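Local coordinates for protein endonuclease Bse634IR (Geobacillus stearothermophilus, PDB 3V1Z) that probably cuts double-stranded DNA as a type IIF restriction endonuclease, and is held here in complex with its cognate DNA, at residues Glu95-Leu100 and Arg151-Ile156; Glu122-Leu127 and Ala221-Ala226. The protein carries 1 engineered substitution. One frame throughout, in Å; residues are numbered along the deposited sequence. Where two conformers were deposited one is given.

Interaction 1: Glu95-Leu100 and Arg151-Ile156; sequences ELNDYL and RQKDLI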
ATOM      1  N   GLU A  95     -16.885   2.875 -31.286  0.50 40.55           N
ATOM      2  CA  GLU A  95     -17.557   1.664 -31.774  0.50 41.79           C
ATOM      3  C   GLU A  95     -16.702   0.401 -31.671  0.50 40.86           C
ATOM      4  O   GLU A  95     -16.461  -0.297 -32.661  0.50 41.98           O
ATOM      5  CB  GLU A  95     -18.148   1.857 -33.179  0.50 44.32           C
ATOM      6  CG  GLU A  95     -19.523   2.538 -33.188  0.50 46.21           C
ATOM      7  CD  GLU A  95     -20.564   1.830 -32.314  0.50 46.98           C
ATOM      8  OE1 GLU A  95     -20.684   0.584 -32.396  0.50 46.89           O
ATOM      9  OE2 GLU A  95     -21.269   2.528 -31.547  0.50 46.92           O
ATOM     10  N   LEU A  96     -16.244   0.129 -30.454  1.00 39.05           N
ATOM     11  CA  LEU A  96     -15.449  -1.062 -30.160  1.00 38.20           C
ATOM     12  C   LEU A  96     -16.392  -2.223 -29.872  1.00 39.18           C
ATOM     13  O   LEU A  96     -16.778  -2.470 -28.728  1.00 38.43           O
ATOM     14  CB  LEU A  96     -14.497  -0.814 -28.983  1.00 35.94           C
ATOM     15  CG  LEU A  96     -13.549   0.395 -29.009  1.00 35.02           C
ATOM     16  CD1 LEU A  96     -12.769   0.438 -27.713  1.00 34.12           C
ATOM     17  CD2 LEU A  96     -12.603   0.382 -30.197  1.00 35.58           C
ATOM     18  N   ASN A  97     -16.767  -2.918 -30.942  1.00 41.32           N
ATOM     19  CA  ASN A  97     -17.737  -4.009 -30.908  1.00 42.83           C
ATOM     20  C   ASN A  97     -17.326  -5.205 -30.049  1.00 41.48           C
ATOM     21  O   ASN A  97     -18.160  -6.050 -29.724  1.00 42.21           O
ATOM     22  CB  ASN A  97     -18.005  -4.497 -32.338  1.00 45.23           C
ATOM     23  CG  ASN A  97     -16.721  -4.856 -33.082  1.00 46.55           C
ATOM     24  OD1 ASN A  97     -15.904  -3.980 -33.399  1.00 47.99           O
ATOM     25  ND2 ASN A  97     -16.534  -6.143 -33.358  1.00 47.34           N
ATOM     26  N   ASP A  98     -16.044  -5.278 -29.702  1.00 39.65           N
ATOM     27  CA  ASP A  98     -15.487  -6.449 -29.039  1.00 38.56           C
ATOM     28  C   ASP A  98     -14.715  -6.139 -27.744  1.00 36.38           C
ATOM     29  O   ASP A  98     -14.028  -7.012 -27.209  1.00 35.61           O
ATOM     30  CB  ASP A  98     -14.607  -7.229 -30.018  1.00 39.11           C
ATOM     31  CG  ASP A  98     -13.487  -6.386 -30.603  1.00 39.39           C
ATOM     32  OD1 ASP A  98     -13.535  -5.141 -30.477  1.00 39.50           O
ATOM     33  OD2 ASP A  98     -12.561  -6.971 -31.202  1.00 40.57           O
ATOM     34  N   TYR A  99     -14.834  -4.909 -27.248  1.00 35.61           N
ATOM     35  CA  TYR A  99     -14.221  -4.516 -25.974  1.00 33.76           C
ATOM     36  C   TYR A  99     -15.250  -4.110 -24.920  1.00 33.31           C
ATOM     37  O   TYR A  99     -16.301  -3.551 -25.229  1.00 34.23           O
ATOM     38  CB  TYR A  99     -13.226  -3.363 -26.162  1.00 33.44           C
ATOM     39  CG  TYR A  99     -11.909  -3.750 -26.789  1.00 33.23           C
ATOM     40  CD1 TYR A  99     -10.780  -3.992 -26.006  1.00 32.20           C
ATOM     41  CD2 TYR A  99     -11.784  -3.851 -28.168  1.00 34.89           C
ATOM     42  CE1 TYR A  99      -9.565  -4.348 -26.589  1.00 32.14           C
ATOM     43  CE2 TYR A  99     -10.579  -4.194 -28.758  1.00 35.06           C
ATOM     44  CZ  TYR A  99      -9.477  -4.441 -27.969  1.00 33.36           C
ATOM     45  OH  TYR A  99      -8.296  -4.778 -28.579  1.00 34.40           O
ATOM     46  N   LEU A 100     -14.930  -4.410 -23.669  1.00 31.96           N
ATOM     47  CA  LEU A 100     -15.670  -3.876 -22.534  1.00 31.29           C
ATOM     48  C   LEU A 100     -14.673  -3.278 -21.565  1.00 29.33           C
ATOM     49  O   LEU A 100     -13.608  -3.851 -21.339  1.00 28.49           O
ATOM     50  CB  LEU A 100     -16.492  -4.964 -21.840  1.00 31.33           C
ATOM     51  CG  LEU A 100     -17.746  -5.494 -22.548  1.00 33.10           C
ATOM     52  CD1 LEU A 100     -18.347  -6.656 -21.768  1.00 32.06           C
ATOM     53  CD2 LEU A 100     -18.780  -4.388 -22.760  1.00 32.85           C
ATOM     54  N   ARG A 151     -11.359  -8.121 -24.013  1.00 30.25           N
ATOM     55  CA  ARG A 151     -11.606  -8.284 -25.439  1.00 32.19           C
ATOM     56  C   ARG A 151     -12.257  -9.628 -25.773  1.00 33.28           C
ATOM     57  O   ARG A 151     -11.577 -10.649 -25.903  1.00 33.34           O
ATOM     58  CB  ARG A 151     -10.336  -8.089 -26.269  1.00 32.12           C
ATOM     59  CG  ARG A 151     -10.653  -8.056 -27.745  1.00 35.19           C
ATOM     60  CD  ARG A 151      -9.436  -8.054 -28.628  1.00 37.86           C
ATOM     61  NE  ARG A 151      -9.846  -7.802 -30.007  1.00 41.45           N
ATOM     62  CZ  ARG A 151      -9.063  -7.292 -30.950  1.00 43.67           C
ATOM     63  NH1 ARG A 151      -7.802  -6.969 -30.674  1.00 43.06           N
ATOM     64  NH2 ARG A 151      -9.551  -7.097 -32.172  1.00 46.06           N
ATOM     65  N   GLN A 152     -13.577  -9.605 -25.918  1.00 34.61           N
ATOM     66  CA  GLN A 152     -14.353 -10.771 -26.332  1.00 36.39           C
ATOM     67  C   GLN A 152     -15.650 -10.303 -27.004  1.00 38.51           C
ATOM     68  O   GLN A 152     -16.516  -9.709 -26.355  1.00 38.67           O
ATOM     69  CB  GLN A 152     -14.639 -11.687 -25.132  1.00 35.74           C
ATOM     70  CG  GLN A 152     -15.131 -13.081 -25.499  1.00 36.92           C
ATOM     71  CD  GLN A 152     -15.225 -14.008 -24.297  1.00 36.25           C
ATOM     72  OE1 GLN A 152     -14.238 -14.255 -23.609  1.00 34.00           O
ATOM     73  NE2 GLN A 152     -16.412 -14.530 -24.049  1.00 36.04           N
ATOM     74  N   LYS A 153     -15.771 -10.568 -28.305  1.00 40.53           N
ATOM     75  CA  LYS A 153     -16.871 -10.039 -29.115  1.00 42.72           C
ATOM     76  C   LYS A 153     -18.274 -10.454 -28.657  1.00 43.98           C
ATOM     77  O   LYS A 153     -19.206  -9.643 -28.697  1.00 44.83           O
ATOM     78  CB  LYS A 153     -16.671 -10.390 -30.594  1.00 44.33           C
ATOM     79  CG  LYS A 153     -17.531  -9.556 -31.548  1.00 46.65           C
ATOM     80  CD  LYS A 153     -17.152  -9.790 -33.003  1.00 48.45           C
ATOM     81  CE  LYS A 153     -17.938  -8.877 -33.932  1.00 51.81           C
ATOM     82  NZ  LYS A 153     -17.484  -8.998 -35.352  1.00 54.49           N
ATOM     83  N   ASP A 154     -18.421 -11.704 -28.221  1.00 44.35           N
ATOM     84  CA  ASP A 154     -19.742 -12.247 -27.886  1.00 45.99           C
ATOM     85  C   ASP A 154     -20.317 -11.777 -26.541  1.00 45.12           C
ATOM     86  O   ASP A 154     -21.426 -12.154 -26.163  1.00 46.59           O
ATOM     87  CB  ASP A 154     -19.741 -13.782 -27.986  1.00 46.98           C
ATOM     88  CG  ASP A 154     -18.911 -14.454 -26.897  1.00 45.46           C
ATOM     89  OD1 ASP A 154     -18.756 -15.691 -26.966  1.00 47.00           O
ATOM     90  OD2 ASP A 154     -18.423 -13.770 -25.974  1.00 43.20           O
ATOM     91  N   LEU A 155     -19.560 -10.956 -25.821  1.00 43.32           N
ATOM     92  CA  LEU A 155     -20.031 -10.387 -24.558  1.00 42.58           C
ATOM     93  C   LEU A 155     -20.844  -9.114 -24.772  1.00 43.17           C
ATOM     94  O   LEU A 155     -21.688  -8.763 -23.945  1.00 43.45           O
ATOM     95  CB  LEU A 155     -18.855 -10.099 -23.626  1.00 40.42           C
ATOM     96  CG  LEU A 155     -18.076 -11.303 -23.097  1.00 40.20           C
ATOM     97  CD1 LEU A 155     -16.930 -10.836 -22.228  1.00 37.77           C
ATOM     98  CD2 LEU A 155     -18.979 -12.252 -22.328  1.00 41.09           C
ATOM     99  N   ILE A 156     -20.588  -8.439 -25.891  1.00 43.42           N
ATOM    100  CA  ILE A 156     -21.197  -7.145 -26.178  1.00 43.89           C
ATOM    101  C   ILE A 156     -22.646  -7.284 -26.650  1.00 46.42           C
ATOM    102  O   ILE A 156     -22.932  -7.942 -27.657  1.00 47.78           O
ATOM    103  CB  ILE A 156     -20.334  -6.315 -27.183  1.00 43.68           C
ATOM    104  CG1 ILE A 156     -19.113  -5.711 -26.480  1.00 40.79           C
ATOM    105  CG2 ILE A 156     -21.144  -5.188 -27.835  1.00 44.20           C
ATOM    106  CD1 ILE A 156     -17.975  -6.675 -26.245  1.00 39.88           C
TER
HETATM  107  O   HOH W   1     -14.688  -8.112 -34.533  1.00 41.43           O
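R151, with CG anti to the backbone N (chi1 -171°) and the chain extended out to NE, runs across the ring of Y99 and on to the carboxylate of D98, whose CG is tucked between backbone N and carbonyl carbon (chi1 57°). The long arginine does two jobs. Its methylene CG sits over one face of the tyrosine ring, 4.0 Å from the centroid, a CH-pi contact, while its guanidinium forms a salt bridge with D98, NE to OD2 at 3.1 Å; a weak bond from NH2 reaches the same oxygen. OD2 is approached from above the carboxylate plane, and the two flat groups stand nearly perpendicular (89°), so NE and NH2 converge on one oxygen instead of pairing with both oxygens in a common plane. Y99 and R151 are an antiparallel non-hydrogen-bonded pair, and just beyond it Q152 N makes a weak bond to D98 O. On the solvent-exposed side the amide of N97 crosses the K153 chain, and one water accepts from both N97 ND2 (2.9 Å) and K153 NZ (3.0 Å). On the apolar side L100 CG meets I156 CD1 at 3.9 Å, a contact suited to branched aliphatic side chains. The contact lies at the edge of the mixed sheet, where strand 99-103 pairs with 147-151: I156 touches R91 of helix 68-93, and Y99 packs on I291 of helix 280-291.

Interaction 2: Glu122-Leu127 and Ala221-Ala226; sequences EKLHQL and AHLKMA. Engineered in segment 221-226: A226 (natural residue Arg).
H222 lays its imidazole against L127, the centre of a helix-helix packing contact in which the segments of helices 118-131 and 207-226 cross at 112°, their axes 10.3 Å apart at closest approach. L127 CB stands over one face of the ring, 3.9 Å from its centroid and 15° off the normal, a CH-pi contact; CD1 and CD2 carry the leucine on past CD2 and CG of the imidazole, the two side chains sliding by in opposite directions. A flat ring suits this place because it offers a broad face to a branched aliphatic group. The histidine gets there with CG anti to its backbone nitrogen (chi1 -171°), which sends the ring across to the other helix, where CE1 also comes within 3.5 Å of K123 O. That carbonyl already accepts the helical bond from L127 N.

Beside the ring, L223 CD2 touches both K123 CB (3.8 Å) and L124 CD2 (4.2 Å), the two leucines crossing at about a right angle. K123 contributes its aliphatic part, as a long lysine can at a partly exposed position while carrying its amine onward. Farther out, L124 and L127 both pack on L219, about one turn before L223 in helix 207-226. L140 backs L127, W188 lies against L223, and Y227 touches K123, so loops flank the crossing. At its outer margin the bend at chi2 of K123 brings CD to 3.8 Å from CB of A226, an engineered alanine in place of the natural arginine.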
ATOM      1  N   GLU A 122     -10.831 -23.524 -13.090  1.00 44.02           N
ATOM      2  CA  GLU A 122     -10.220 -24.769 -12.624  1.00 44.99           C
ATOM      3  C   GLU A 122      -8.693 -24.754 -12.690  1.00 43.44           C
ATOM      4  O   GLU A 122      -8.035 -25.344 -11.836  1.00 43.55           O
ATOM      5  CB  GLU A 122     -10.787 -25.982 -13.365  1.00 47.05           C
ATOM      6  CG  GLU A 122     -11.929 -26.660 -12.617  1.00 50.78           C
ATOM      7  CD  GLU A 122     -11.522 -27.147 -11.223  1.00 52.68           C
ATOM      8  OE1 GLU A 122     -10.423 -27.735 -11.078  1.00 53.90           O
ATOM      9  OE2 GLU A 122     -12.303 -26.943 -10.269  1.00 53.68           O
ATOM     10  N   LYS A 123      -8.140 -24.082 -13.703  1.00 42.27           N
ATOM     11  CA  LYS A 123      -6.691 -23.895 -13.822  1.00 40.93           C
ATOM     12  C   LYS A 123      -6.144 -23.105 -12.633  1.00 39.75           C
ATOM     13  O   LYS A 123      -5.077 -23.425 -12.103  1.00 39.35           O
ATOM     14  CB  LYS A 123      -6.332 -23.160 -15.119  1.00 40.31           C
ATOM     15  CG  LYS A 123      -6.654 -23.893 -16.422  1.00 41.89           C
ATOM     16  CD  LYS A 123      -5.886 -25.204 -16.588  1.00 41.83           C
ATOM     17  CE  LYS A 123      -6.227 -25.855 -17.927  1.00 42.30           C
ATOM     18  NZ  LYS A 123      -5.716 -27.243 -18.018  1.00 43.63           N
ATOM     19  N   LEU A 124      -6.889 -22.072 -12.238  1.00 38.98           N
ATOM     20  CA  LEU A 124      -6.537 -21.212 -11.110  1.00 37.90           C
ATOM     21  C   LEU A 124      -6.794 -21.889  -9.769  1.00 38.94           C
ATOM     22  O   LEU A 124      -6.101 -21.610  -8.795  1.00 38.37           O
ATOM     23  CB  LEU A 124      -7.299 -19.880 -11.186  1.00 37.04           C
ATOM     24  CG  LEU A 124      -6.907 -18.907 -12.308  1.00 35.50           C
ATOM     25  CD1 LEU A 124      -7.926 -17.788 -12.432  1.00 36.37           C
ATOM     26  CD2 LEU A 124      -5.511 -18.334 -12.109  1.00 34.29           C
ATOM     27  N   HIS A 125      -7.793 -22.770  -9.729  1.00 40.64           N
ATOM     28  CA  HIS A 125      -8.088 -23.562  -8.534  1.00 42.20           C
ATOM     29  C   HIS A 125      -7.002 -24.606  -8.277  1.00 42.56           C
ATOM     30  O   HIS A 125      -6.662 -24.864  -7.125  1.00 42.88           O
ATOM     31  CB  HIS A 125      -9.465 -24.219  -8.641  1.00 44.12           C
ATOM     32  CG  HIS A 125      -9.826 -25.073  -7.463  1.00 46.86           C
ATOM     33  ND1 HIS A 125     -10.236 -24.545  -6.258  1.00 48.09           N
ATOM     34  CD2 HIS A 125      -9.851 -26.419  -7.311  1.00 49.50           C
ATOM     35  CE1 HIS A 125     -10.496 -25.528  -5.413  1.00 50.78           C
ATOM     36  NE2 HIS A 125     -10.272 -26.676  -6.027  1.00 51.77           N
ATOM     37  N   GLN A 126      -6.462 -25.187  -9.354  1.00 42.68           N
ATOM     38  CA  GLN A 126      -5.313 -26.101  -9.285  1.00 42.87           C
ATOM     39  C   GLN A 126      -4.076 -25.411  -8.717  1.00 41.27           C
ATOM     40  O   GLN A 126      -3.353 -25.989  -7.905  1.00 41.47           O
ATOM     41  CB  GLN A 126      -4.971 -26.656 -10.670  1.00 43.22           C
ATOM     42  CG  GLN A 126      -5.807 -27.844 -11.118  1.00 45.33           C
ATOM     43  CD  GLN A 126      -5.571 -28.215 -12.582  1.00 45.87           C
ATOM     44  OE1 GLN A 126      -4.637 -27.727 -13.224  1.00 44.22           O
ATOM     45  NE2 GLN A 126      -6.422 -29.087 -13.110  1.00 48.30           N
ATOM     46  N   LEU A 127      -3.831 -24.181  -9.163  1.00 39.47           N
ATOM     47  CA  LEU A 127      -2.711 -23.397  -8.660  1.00 38.13           C
ATOM     48  C   LEU A 127      -2.903 -23.036  -7.186  1.00 38.21           C
ATOM     49  O   LEU A 127      -1.998 -23.245  -6.378  1.00 38.30           O
ATOM     50  CB  LEU A 127      -2.495 -22.140  -9.510  1.00 36.74           C
ATOM     51  CG  LEU A 127      -1.504 -21.088  -8.990  1.00 35.32           C
ATOM     52  CD1 LEU A 127      -0.075 -21.621  -8.934  1.00 35.04           C
ATOM     53  CD2 LEU A 127      -1.585 -19.828  -9.829  1.00 34.14           C
ATOM     54  N   ALA A 221       0.579 -15.491 -15.992  1.00 26.20           N
ATOM     55  CA  ALA A 221       1.713 -16.296 -16.455  1.00 27.08           C
ATOM     56  C   ALA A 221       1.447 -17.792 -16.245  1.00 28.28           C
ATOM     57  O   ALA A 221       1.837 -18.623 -17.076  1.00 29.13           O
ATOM     58  CB  ALA A 221       3.008 -15.860 -15.784  1.00 26.36           C
ATOM     59  N   HIS A 222       0.759 -18.131 -15.156  1.00 28.72           N
ATOM     60  CA  HIS A 222       0.310 -19.506 -14.950  1.00 30.31           C
ATOM     61  C   HIS A 222      -0.636 -19.954 -16.066  1.00 31.35           C
ATOM     62  O   HIS A 222      -0.517 -21.069 -16.572  1.00 32.46           O
ATOM     63  CB  HIS A 222      -0.354 -19.694 -13.585  1.00 30.34           C
ATOM     64  CG  HIS A 222      -0.626 -21.129 -13.245  1.00 32.49           C
ATOM     65  ND1 HIS A 222      -1.834 -21.741 -13.508  1.00 34.50           N
ATOM     66  CD2 HIS A 222       0.161 -22.079 -12.683  1.00 33.45           C
ATOM     67  CE1 HIS A 222      -1.784 -23.003 -13.115  1.00 35.70           C
ATOM     68  NE2 HIS A 222      -0.585 -23.233 -12.610  1.00 35.91           N
ATOM     69  N   LEU A 223      -1.566 -19.079 -16.445  1.00 31.60           N
ATOM     70  CA  LEU A 223      -2.531 -19.383 -17.502  1.00 32.87           C
ATOM     71  C   LEU A 223      -1.865 -19.566 -18.859  1.00 33.88           C
ATOM     72  O   LEU A 223      -2.234 -20.466 -19.617  1.00 34.97           O
ATOM     73  CB  LEU A 223      -3.635 -18.322 -17.566  1.00 32.21           C
ATOM     74  CG  LEU A 223      -4.623 -18.307 -16.388  1.00 32.75           C
ATOM     75  CD1 LEU A 223      -5.794 -17.383 -16.675  1.00 32.10           C
ATOM     76  CD2 LEU A 223      -5.124 -19.707 -16.041  1.00 32.71           C
ATOM     77  N   LYS A 224      -0.885 -18.709 -19.146  1.00 33.89           N
ATOM     78  CA  LYS A 224      -0.065 -18.797 -20.352  1.00 35.20           C
ATOM     79  C   LYS A 224       0.667 -20.130 -20.471  1.00 36.71           C
ATOM     80  O   LYS A 224       0.817 -20.651 -21.573  1.00 37.48           O
ATOM     81  CB  LYS A 224       0.948 -17.650 -20.397  1.00 34.51           C
ATOM     82  CG  LYS A 224       0.392 -16.355 -20.955  1.00 34.60           C
ATOM     83  CD  LYS A 224       1.308 -15.177 -20.655  1.00 35.76           C
ATOM     84  CE  LYS A 224       2.584 -15.203 -21.481  1.00 36.42           C
ATOM     85  NZ  LYS A 224       2.358 -14.995 -22.938  1.00 37.23           N
ATOM     86  N   MET A 225       1.120 -20.673 -19.339  1.00 37.32           N
ATOM     87  CA  MET A 225       1.742 -22.000 -19.316  1.00 39.49           C
ATOM     88  C   MET A 225       0.736 -23.150 -19.384  1.00 40.35           C
ATOM     89  O   MET A 225       0.972 -24.127 -20.090  1.00 41.47           O
ATOM     90  CB  MET A 225       2.677 -22.161 -18.118  1.00 39.06           C
ATOM     91  CG  MET A 225       3.866 -21.218 -18.179  1.00 39.33           C
ATOM     92  SD  MET A 225       5.468 -22.010 -17.915  1.00 41.32           S
ATOM     93  CE  MET A 225       6.514 -20.555 -17.884  1.00 40.33           C
ATOM     94  N   ALA A 226      -0.373 -23.024 -18.655  1.00 40.35           N
ATOM     95  CA  ALA A 226      -1.460 -24.015 -18.678  1.00 41.68           C
ATOM     96  C   ALA A 226      -2.084 -24.173 -20.065  1.00 43.01           C
ATOM     97  O   ALA A 226      -2.572 -25.253 -20.411  1.00 44.47           O
ATOM     98  CB  ALA A 226      -2.534 -23.653 -17.659  1.00 41.18           C
TER

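Along the chain the segments alternate, 95-100, 122-127, 151-156 and 221-226, so the two interactions interlock in sequence although they do not touch: their centres lie 24 Å apart and their nearest atoms about 11 Å. Strand 99-103, in interaction 1, is followed directly by helix 118-131, in interaction 2, and the chain then returns to the sheet as strand 147-151. Interaction 1 lies at an edge of the mixed sheet; interaction 2 packs the helix that follows its edge strand against helix 207-226. Both belong to the Cfr10I/Bse634I family of the PDDEXK clan and lie away from the calcium-binding residues, their nearest atoms about 17 and 15 Å from the DNA, as structural packing rather than DNA contacts.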